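PDB 6MCA: ankyrin repeat domain protein from Legionella pneumophila subsp. pneumophila, which acts as a bacterial effector that interacts with the host LARP7 component of the 7SK snRNP complex, and contains a cysteine protease-like fold. Local coordinates for residues Gly290-Tyr295 and Met337-Gln342; Lys279-Glu284 and Trp349-Ala354; Glu284-Glu289 and Ser341-Asn346. All blocks are in the same frame, centred on the assembly; numbering follows the deposited sequence.

Interaction 1: residues Gly290-Tyr295 and Met337-Gln342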
loop_
_atom_site.group_PDB
_atom_site.type_symbol
_atom_site.label_atom_id
_atom_site.label_comp_id
_atom_site.label_asym_id
_atom_site.label_seq_id
_atom_site.Cartn_x
_atom_site.Cartn_y
_atom_site.Cartn_z
ATOM N N GLY A 290 12.096 5.813 -21.539
ATOM C CA GLY A 290 12.780 5.028 -20.538
ATOM C C GLY A 290 12.077 5.142 -19.198
ATOM O O GLY A 290 11.165 5.946 -18.999
ATOM N N SER A 291 12.521 4.317 -18.250
ATOM C CA SER A 291 11.794 4.207 -16.990
ATOM C C SER A 291 12.077 5.374 -16.053
ATOM O O SER A 291 11.151 5.906 -15.432
ATOM C CB SER A 291 12.132 2.886 -16.303
ATOM O OG SER A 291 11.472 1.800 -16.927
ATOM N N VAL A 292 13.339 5.781 -15.925
ATOM C CA VAL A 292 13.754 6.720 -14.887
ATOM C C VAL A 292 14.611 7.809 -15.512
ATOM O O VAL A 292 15.703 7.526 -16.026
ATOM C CB VAL A 292 14.530 6.020 -13.759
ATOM C CG1 VAL A 292 15.202 7.052 -12.870
ATOM C CG2 VAL A 292 13.602 5.124 -12.954
ATOM N N ASN A 293 14.141 9.055 -15.423
ATOM C CA ASN A 293 14.868 10.212 -15.935
ATOM C C ASN A 293 15.155 11.197 -14.810
ATOM O O ASN A 293 14.284 11.479 -13.981
ATOM C CB ASN A 293 14.083 10.911 -17.050
ATOM C CG ASN A 293 14.028 10.093 -18.323
ATOM O OD1 ASN A 293 14.961 10.113 -19.126
ATOM N ND2 ASN A 293 12.934 9.367 -18.515
ATOM N N ILE A 294 16.375 11.734 -14.794
ATOM C CA ILE A 294 16.838 12.655 -13.763
ATOM C C ILE A 294 17.250 13.958 -14.432
ATOM O O ILE A 294 18.089 13.958 -15.341
ATOM C CB ILE A 294 18.009 12.063 -12.957
ATOM C CG1 ILE A 294 17.631 10.691 -12.390
ATOM C CG2 ILE A 294 18.428 13.015 -11.844
ATOM C CD1 ILE A 294 18.806 9.911 -11.845
ATOM N N TYR A 295 16.671 15.062 -13.967
ATOM C CA TYR A 295 16.888 16.398 -14.491
ATOM C C TYR A 295 17.455 17.297 -13.401
ATOM O O TYR A 295 17.328 17.019 -12.205
ATOM C CB TYR A 295 15.581 17.022 -15.009
ATOM C CG TYR A 295 14.666 16.094 -15.778
ATOM C CD1 TYR A 295 13.855 15.177 -15.119
ATOM C CD2 TYR A 295 14.586 16.161 -17.162
ATOM C CE1 TYR A 295 13.012 14.336 -15.818
ATOM C CE2 TYR A 295 13.743 15.326 -17.870
ATOM C CZ TYR A 295 12.959 14.416 -17.194
ATOM O OH TYR A 295 12.119 13.584 -17.898
ATOM N N MET A 337 18.297 6.136 -15.573
ATOM C CA MET A 337 18.609 4.897 -14.872
ATOM C C MET A 337 17.969 3.715 -15.595
ATOM O O MET A 337 16.774 3.768 -15.933
ATOM C CB MET A 337 18.149 4.948 -13.409
ATOM C CG MET A 337 19.128 5.673 -12.495
ATOM S SD MET A 337 18.695 5.599 -10.746
ATOM C CE MET A 337 18.688 3.828 -10.470
ATOM N N PRO A 338 18.723 2.641 -15.848
ATOM C CA PRO A 338 18.191 1.461 -16.566
ATOM C C PRO A 338 17.327 0.575 -15.677
ATOM O O PRO A 338 17.670 -0.558 -15.326
ATOM C CB PRO A 338 19.472 0.761 -17.031
ATOM C CG PRO A 338 20.471 1.092 -15.976
ATOM C CD PRO A 338 20.153 2.496 -15.526
ATOM N N ILE A 339 16.169 1.100 -15.297
ATOM C CA ILE A 339 15.187 0.349 -14.525
ATOM C C ILE A 339 14.288 -0.403 -15.497
ATOM O O ILE A 339 13.822 0.166 -16.491
ATOM C CB ILE A 339 14.371 1.286 -13.618
ATOM C CG1 ILE A 339 15.251 1.847 -12.497
ATOM C CG2 ILE A 339 13.165 0.565 -13.046
ATOM C CD1 ILE A 339 15.230 1.027 -11.222
ATOM N N SER A 340 14.052 -1.683 -15.219
ATOM C CA SER A 340 13.278 -2.518 -16.128
ATOM C C SER A 340 11.845 -2.010 -16.246
ATOM O O SER A 340 11.255 -1.506 -15.285
ATOM C CB SER A 340 13.281 -3.970 -15.651
ATOM O OG SER A 340 12.379 -4.157 -14.574
ATOM N N SER A 341 11.286 -2.148 -17.444
ATOM C CA SER A 341 9.929 -1.700 -17.709
ATOM C C SER A 341 8.913 -2.691 -17.148
ATOM O O SER A 341 9.191 -3.879 -16.967
ATOM C CB SER A 341 9.704 -1.520 -19.211
ATOM O OG SER A 341 10.547 -0.511 -19.738
ATOM N N GLN A 342 7.713 -2.175 -16.868
ATOM C CA GLN A 342 6.572 -2.976 -16.419
ATOM C C GLN A 342 5.411 -2.627 -17.351
ATOM O O GLN A 342 4.545 -1.813 -17.024
ATOM C CB GLN A 342 6.248 -2.707 -14.939
ATOM C CG GLN A 342 4.958 -3.345 -14.425
ATOM C CD GLN A 342 5.076 -4.840 -14.203
ATOM O OE1 GLN A 342 6.132 -5.434 -14.422
ATOM N NE2 GLN A 342 3.987 -5.456 -13.759
HETATM O O HOH W 1 15.640 5.255 -18.201
#
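V292 and M337 stand side by side with their side chains pointing the same way, V292 CG1 resting 3.7 Å from M337 CB. With CG1 anti to the backbone N (chi1 168°), V292 turns this methyl to M337 and the other, CG2, to I339. There V292 CG2 lies 3.7 Å from I339 CG1, the isoleucine slanting across the valine. A beta-branched residue suits this place because each methyl meets a different neighbour. M337 bends at chi3, and its unbranched, flexible end runs away from V292 to touch V358 and L377 of helices 355-364 and 373-399. M337 lies where strand 331-337, an edge strand of a five-stranded antiparallel sheet in this cysteine protease-like protein, gives way to the loop, and its N donates to V292 O (3.0 Å). A water takes V292 N in a long bond and lies 2.9 Å from M337 O, bridging the two backbones. P338 then centres an inverse gamma turn, closed by I339 N bonding to M337 O. Beyond that turn, buried S291 faces I339: small enough to let its CB come within 3.8 Å of I339 CB, it also donates from OG to I339 O (2.9 Å), approaching from above the carbonyl plane, 46° out of it.

Interaction 2: residues Lys279-Glu284 and Trp349-Ala354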
loop_
_atom_site.group_PDB
_atom_site.type_symbol
_atom_site.label_atom_id
_atom_site.label_comp_id
_atom_site.label_asym_id
_atom_site.label_seq_id
_atom_site.Cartn_x
_atom_site.Cartn_y
_atom_site.Cartn_z
ATOM N N LYS A 279 11.739 11.590 -12.605
ATOM C CA LYS A 279 10.471 10.992 -12.993
ATOM C C LYS A 279 10.658 9.491 -13.170
ATOM O O LYS A 279 11.601 9.048 -13.842
ATOM C CB LYS A 279 9.929 11.617 -14.280
ATOM C CG LYS A 279 8.603 11.018 -14.730
ATOM C CD LYS A 279 7.943 11.855 -15.811
ATOM C CE LYS A 279 8.785 11.889 -17.070
ATOM N NZ LYS A 279 8.070 12.559 -18.193
ATOM N N ILE A 280 9.754 8.725 -12.561
ATOM C CA ILE A 280 9.758 7.270 -12.577
ATOM C C ILE A 280 8.400 6.826 -13.101
ATOM O O ILE A 280 7.366 7.064 -12.456
ATOM C CB ILE A 280 10.022 6.679 -11.186
ATOM C CG1 ILE A 280 11.289 7.281 -10.576
ATOM C CG2 ILE A 280 10.106 5.162 -11.263
ATOM C CD1 ILE A 280 11.391 7.089 -9.080
ATOM N N ASP A 281 8.405 6.189 -14.273
ATOM C CA ASP A 281 7.200 5.612 -14.864
ATOM C C ASP A 281 7.656 4.416 -15.696
ATOM O O ASP A 281 8.132 4.585 -16.823
ATOM C CB ASP A 281 6.449 6.632 -15.710
ATOM C CG ASP A 281 5.124 6.101 -16.230
ATOM O OD1 ASP A 281 4.760 4.954 -15.889
ATOM O OD2 ASP A 281 4.445 6.831 -16.983
ATOM N N ARG A 282 7.515 3.220 -15.131
ATOM C CA ARG A 282 7.967 1.993 -15.772
ATOM C C ARG A 282 6.924 1.393 -16.706
ATOM O O ARG A 282 7.129 0.287 -17.216
ATOM C CB ARG A 282 8.365 0.967 -14.708
ATOM C CG ARG A 282 9.363 1.499 -13.694
ATOM C CD ARG A 282 9.485 0.578 -12.490
ATOM N NE ARG A 282 10.158 -0.675 -12.823
ATOM C CZ ARG A 282 10.648 -1.519 -11.920
ATOM N NH1 ARG A 282 11.248 -2.635 -12.311
ATOM N NH2 ARG A 282 10.545 -1.244 -10.627
ATOM N N GLY A 283 5.818 2.095 -16.945
ATOM C CA GLY A 283 4.764 1.579 -17.795
ATOM C C GLY A 283 4.944 1.902 -19.265
ATOM O O GLY A 283 6.065 1.872 -19.783
ATOM N N GLU A 284 3.835 2.220 -19.939
ATOM C CA GLU A 284 3.864 2.459 -21.380
ATOM C C GLU A 284 4.824 3.587 -21.744
ATOM O O GLU A 284 5.572 3.482 -22.725
ATOM C CB GLU A 284 2.451 2.771 -21.877
ATOM C CG GLU A 284 2.392 3.613 -23.141
ATOM C CD GLU A 284 2.159 2.781 -24.387
ATOM O OE1 GLU A 284 1.771 1.601 -24.254
ATOM O OE2 GLU A 284 2.362 3.309 -25.500
ATOM N N TRP A 349 2.809 -0.225 -8.457
ATOM C CA TRP A 349 3.639 -0.825 -7.419
ATOM C C TRP A 349 5.114 -0.748 -7.783
ATOM O O TRP A 349 5.944 -0.329 -6.968
ATOM C CB TRP A 349 3.220 -2.276 -7.182
ATOM C CG TRP A 349 4.150 -3.016 -6.268
ATOM C CD1 TRP A 349 5.216 -3.788 -6.632
ATOM C CD2 TRP A 349 4.100 -3.050 -4.836
ATOM N NE1 TRP A 349 5.832 -4.301 -5.515
ATOM C CE2 TRP A 349 5.166 -3.862 -4.400
ATOM C CE3 TRP A 349 3.257 -2.473 -3.881
ATOM C CZ2 TRP A 349 5.411 -4.113 -3.052
ATOM C CZ3 TRP A 349 3.502 -2.723 -2.542
ATOM C CH2 TRP A 349 4.570 -3.536 -2.140
ATOM N N ALA A 350 5.459 -1.146 -9.011
ATOM C CA ALA A 350 6.851 -1.099 -9.444
ATOM C C ALA A 350 7.376 0.331 -9.463
ATOM O O ALA A 350 8.542 0.579 -9.130
ATOM C CB ALA A 350 6.995 -1.743 -10.822
ATOM N N ASN A 351 6.526 1.287 -9.847
ATOM C CA ASN A 351 6.937 2.687 -9.844
ATOM C C ASN A 351 7.278 3.155 -8.436
ATOM O O ASN A 351 8.260 3.880 -8.236
ATOM C CB ASN A 351 5.840 3.564 -10.450
ATOM C CG ASN A 351 5.765 3.444 -11.960
ATOM O OD1 ASN A 351 6.680 2.929 -12.600
ATOM N ND2 ASN A 351 4.670 3.926 -12.537
ATOM N N VAL A 352 6.481 2.749 -7.445
ATOM C CA VAL A 352 6.782 3.132 -6.068
ATOM C C VAL A 352 8.043 2.428 -5.579
ATOM O O VAL A 352 8.871 3.027 -4.882
ATOM C CB VAL A 352 5.578 2.849 -5.152
ATOM C CG1 VAL A 352 5.904 3.246 -3.720
ATOM C CG2 VAL A 352 4.351 3.600 -5.644
ATOM N N GLN A 353 8.215 1.151 -5.937
ATOM C CA GLN A 353 9.416 0.426 -5.523
ATOM C C GLN A 353 10.676 1.082 -6.072
ATOM O O GLN A 353 11.687 1.189 -5.368
ATOM C CB GLN A 353 9.355 -1.036 -5.974
ATOM C CG GLN A 353 8.139 -1.820 -5.516
ATOM C CD GLN A 353 7.796 -1.585 -4.061
ATOM O OE1 GLN A 353 8.576 -1.909 -3.166
ATOM N NE2 GLN A 353 6.620 -1.021 -3.817
ATOM N N ALA A 354 10.634 1.529 -7.330
ATOM C CA ALA A 354 11.813 2.106 -7.967
ATOM C C ALA A 354 12.263 3.411 -7.325
ATOM O O ALA A 354 13.355 3.889 -7.646
ATOM C CB ALA A 354 11.549 2.330 -9.456
#
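The side chains of N351 and R282 run antiparallel alongside each other, and hydrogen bonds dominate their meeting. R282 N donates almost straight to N351 OD1, 2.7 Å away (167° at the hydrogen). The other end of the same amide, ND2, bonds to A267 O, so a single asparagine on helix 348-353 serves the backbone of strand 266-273 and of the loop after strand 276-280. R282 extends over the helix and turns at chi3 (70°) to bring NH2 3.1 Å from A350 O. It arrives from above that carbonyl plane, while A354 N makes its helical bond to the oxygen from the opposite face. D281 OD1 accepts from G283 N at 3.2 Å, an Asx turn.

Apolar contacts fill in between. A350 CB lies over one face of the guanidinium, 3.6 Å from R282 NH2, and I280 CG2 packs on A354 CB at 3.7 Å; alanines suit a helix pressed this closely. A helix set against an antiparallel sheet accords with the cysteine protease-like fold. Because S340 O takes R282 NE and Y380 OH takes NH2, the buried guanidinium is gripped by neutral oxygens, whose partial negative charges probably offset its positive charge and which hold its rotation.

Interaction 3: residues Glu284-Glu289 and Ser341-Asn346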
loop_
_atom_site.group_PDB
_atom_site.type_symbol
_atom_site.label_atom_id
_atom_site.label_comp_id
_atom_site.label_asym_id
_atom_site.label_seq_id
_atom_site.Cartn_x
_atom_site.Cartn_y
_atom_site.Cartn_z
ATOM N N GLU A 284 3.835 2.220 -19.939
ATOM C CA GLU A 284 3.864 2.459 -21.380
ATOM C C GLU A 284 4.824 3.587 -21.744
ATOM O O GLU A 284 5.572 3.482 -22.725
ATOM C CB GLU A 284 2.451 2.771 -21.877
ATOM C CG GLU A 284 2.392 3.613 -23.141
ATOM C CD GLU A 284 2.159 2.781 -24.387
ATOM O OE1 GLU A 284 1.771 1.601 -24.254
ATOM O OE2 GLU A 284 2.362 3.309 -25.500
ATOM N N ASN A 285 4.827 4.665 -20.956
ATOM C CA ASN A 285 5.662 5.824 -21.265
ATOM C C ASN A 285 7.138 5.452 -21.365
ATOM O O ASN A 285 7.889 6.099 -22.106
ATOM C CB ASN A 285 5.455 6.908 -20.206
ATOM C CG ASN A 285 6.175 8.200 -20.543
ATOM O OD1 ASN A 285 5.826 8.886 -21.503
ATOM N ND2 ASN A 285 7.182 8.541 -19.746
ATOM N N SER A 286 7.567 4.411 -20.647
ATOM C CA SER A 286 8.967 4.005 -20.683
ATOM C C SER A 286 9.412 3.575 -22.075
ATOM O O SER A 286 10.615 3.577 -22.355
ATOM C CB SER A 286 9.217 2.872 -19.684
ATOM O OG SER A 286 8.580 1.674 -20.093
ATOM N N LEU A 287 8.473 3.207 -22.953
ATOM C CA LEU A 287 8.852 2.866 -24.320
ATOM C C LEU A 287 9.373 4.082 -25.076
ATOM O O LEU A 287 10.205 3.938 -25.980
ATOM C CB LEU A 287 7.666 2.247 -25.059
ATOM C CG LEU A 287 7.154 0.920 -24.494
ATOM C CD1 LEU A 287 5.790 0.576 -25.073
ATOM C CD2 LEU A 287 8.154 -0.194 -24.758
ATOM N N GLN A 288 8.909 5.278 -24.716
ATOM C CA GLN A 288 9.361 6.505 -25.358
ATOM C C GLN A 288 10.483 7.183 -24.584
ATOM O O GLN A 288 11.425 7.702 -25.188
ATOM C CB GLN A 288 8.186 7.475 -25.512
ATOM C CG GLN A 288 7.124 7.023 -26.495
ATOM C CD GLN A 288 6.954 7.986 -27.653
ATOM O OE1 GLN A 288 6.866 9.199 -27.458
ATOM N NE2 GLN A 288 6.895 7.449 -28.866
ATOM N N GLU A 289 10.397 7.187 -23.253
ATOM C CA GLU A 289 11.304 7.959 -22.418
ATOM C C GLU A 289 12.309 7.117 -21.652
ATOM O O GLU A 289 13.296 7.672 -21.160
ATOM C CB GLU A 289 10.505 8.800 -21.409
ATOM C CG GLU A 289 9.706 9.937 -21.994
ATOM C CD GLU A 289 9.218 10.873 -20.908
ATOM O OE1 GLU A 289 8.819 10.360 -19.844
ATOM O OE2 GLU A 289 9.237 12.107 -21.107
ATOM N N SER A 341 11.286 -2.148 -17.444
ATOM C CA SER A 341 9.929 -1.700 -17.709
ATOM C C SER A 341 8.913 -2.691 -17.148
ATOM O O SER A 341 9.191 -3.879 -16.967
ATOM C CB SER A 341 9.704 -1.520 -19.211
ATOM O OG SER A 341 10.547 -0.511 -19.738
ATOM N N GLN A 342 7.713 -2.175 -16.868
ATOM C CA GLN A 342 6.572 -2.976 -16.419
ATOM C C GLN A 342 5.411 -2.627 -17.351
ATOM O O GLN A 342 4.545 -1.813 -17.024
ATOM C CB GLN A 342 6.248 -2.707 -14.939
ATOM C CG GLN A 342 4.958 -3.345 -14.425
ATOM C CD GLN A 342 5.076 -4.840 -14.203
ATOM O OE1 GLN A 342 6.132 -5.434 -14.422
ATOM N NE2 GLN A 342 3.987 -5.456 -13.759
ATOM N N ILE A 343 5.415 -3.238 -18.536
ATOM C CA ILE A 343 4.393 -2.940 -19.533
ATOM C C ILE A 343 3.104 -3.688 -19.221
ATOM O O ILE A 343 2.010 -3.113 -19.259
ATOM C CB ILE A 343 4.914 -3.273 -20.944
ATOM C CG1 ILE A 343 6.219 -2.526 -21.221
ATOM C CG2 ILE A 343 3.870 -2.925 -21.993
ATOM C CD1 ILE A 343 6.084 -1.022 -21.168
ATOM N N SER A 344 3.212 -4.976 -18.910
ATOM C CA SER A 344 2.035 -5.766 -18.581
ATOM C C SER A 344 1.531 -5.421 -17.186
ATOM O O SER A 344 2.315 -5.140 -16.275
ATOM C CB SER A 344 2.355 -7.258 -18.669
ATOM O OG SER A 344 2.626 -7.644 -20.006
ATOM N N GLY A 345 0.209 -5.438 -17.025
ATOM C CA GLY A 345 -0.386 -5.206 -15.726
ATOM C C GLY A 345 -0.329 -3.747 -15.294
ATOM O O GLY A 345 -0.221 -2.821 -16.102
ATOM N N ASN A 346 -0.408 -3.559 -13.979
ATOM C CA ASN A 346 -0.377 -2.239 -13.363
ATOM C C ASN A 346 1.027 -1.977 -12.831
ATOM O O ASN A 346 1.546 -2.758 -12.025
ATOM C CB ASN A 346 -1.412 -2.141 -12.241
ATOM C CG ASN A 346 -1.688 -0.711 -11.821
ATOM O OD1 ASN A 346 -0.927 0.204 -12.143
ATOM N ND2 ASN A 346 -2.782 -0.509 -11.097
#
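E284 and I343 bring their backbones close, with CA atoms 5.7 Å apart, and the chains then diverge to 6.5 Å between S286 CA and S341 CA. One partner is the short helix 286-289, which connects strands 276-280 and 292-297 of the antiparallel sheet; the other is the irregular loop that carries the chain from strand 331-337 to helix 348-353. The two meet at the surface of what is probably the cysteine protease-like part of the protein. The helical turn is built from backbone bonds such as L287 N to E284 O, and N285 O receives two donors, Q288 N and E289 N.

Across the contact two hydroxyls join, S341 OG donating to S286 OG at 3.0 Å. S286 in turn hands its own proton to G283 O, so its hydroxyl relays from the loop to the turn before the helix. Serine fits here because one small group can accept and donate at once. Its chi1 of 69° holds OG between the backbone N and the carbonyl carbon, a position from which it can reach both partners.

I343 supplies the apolar half. Its side chain folds back at both torsions, chi1 -56° and chi2 -61°, and sends CD1 toward the helix, where L287 crosses it at an angle with CG 4.0 Å away. A branched aliphatic chain can lie against S286 and L287 in this way without needing a polar partner. Beside the hydroxyl pair, CD1 of I343 also touches S286 OG, at 3.8 Å.

The three contacts lie on one side of the chain's centre: interaction 2 is about 8 Å, centre to centre, from each of the others, and interactions 1 and 3 are about 10 Å apart. R282 ties them together. I339 CG2 of interaction 1 packs on R282 NE at 3.3 Å, and R282 O is 2.6 Å from Q342 N, which interactions 1 and 3 share. A salt bridge, K279 NZ to E289 OE1 at 2.8 Å, further joins interactions 2 and 3. A glycerol, probably from the crystallisation liquor, is hydrogen-bonded to S340 OG and R282 NH1. D281 and Q342 both touch C347, just before helix 348-353, where papain-like proteases carry their cysteine; any catalytic role here remains an inference.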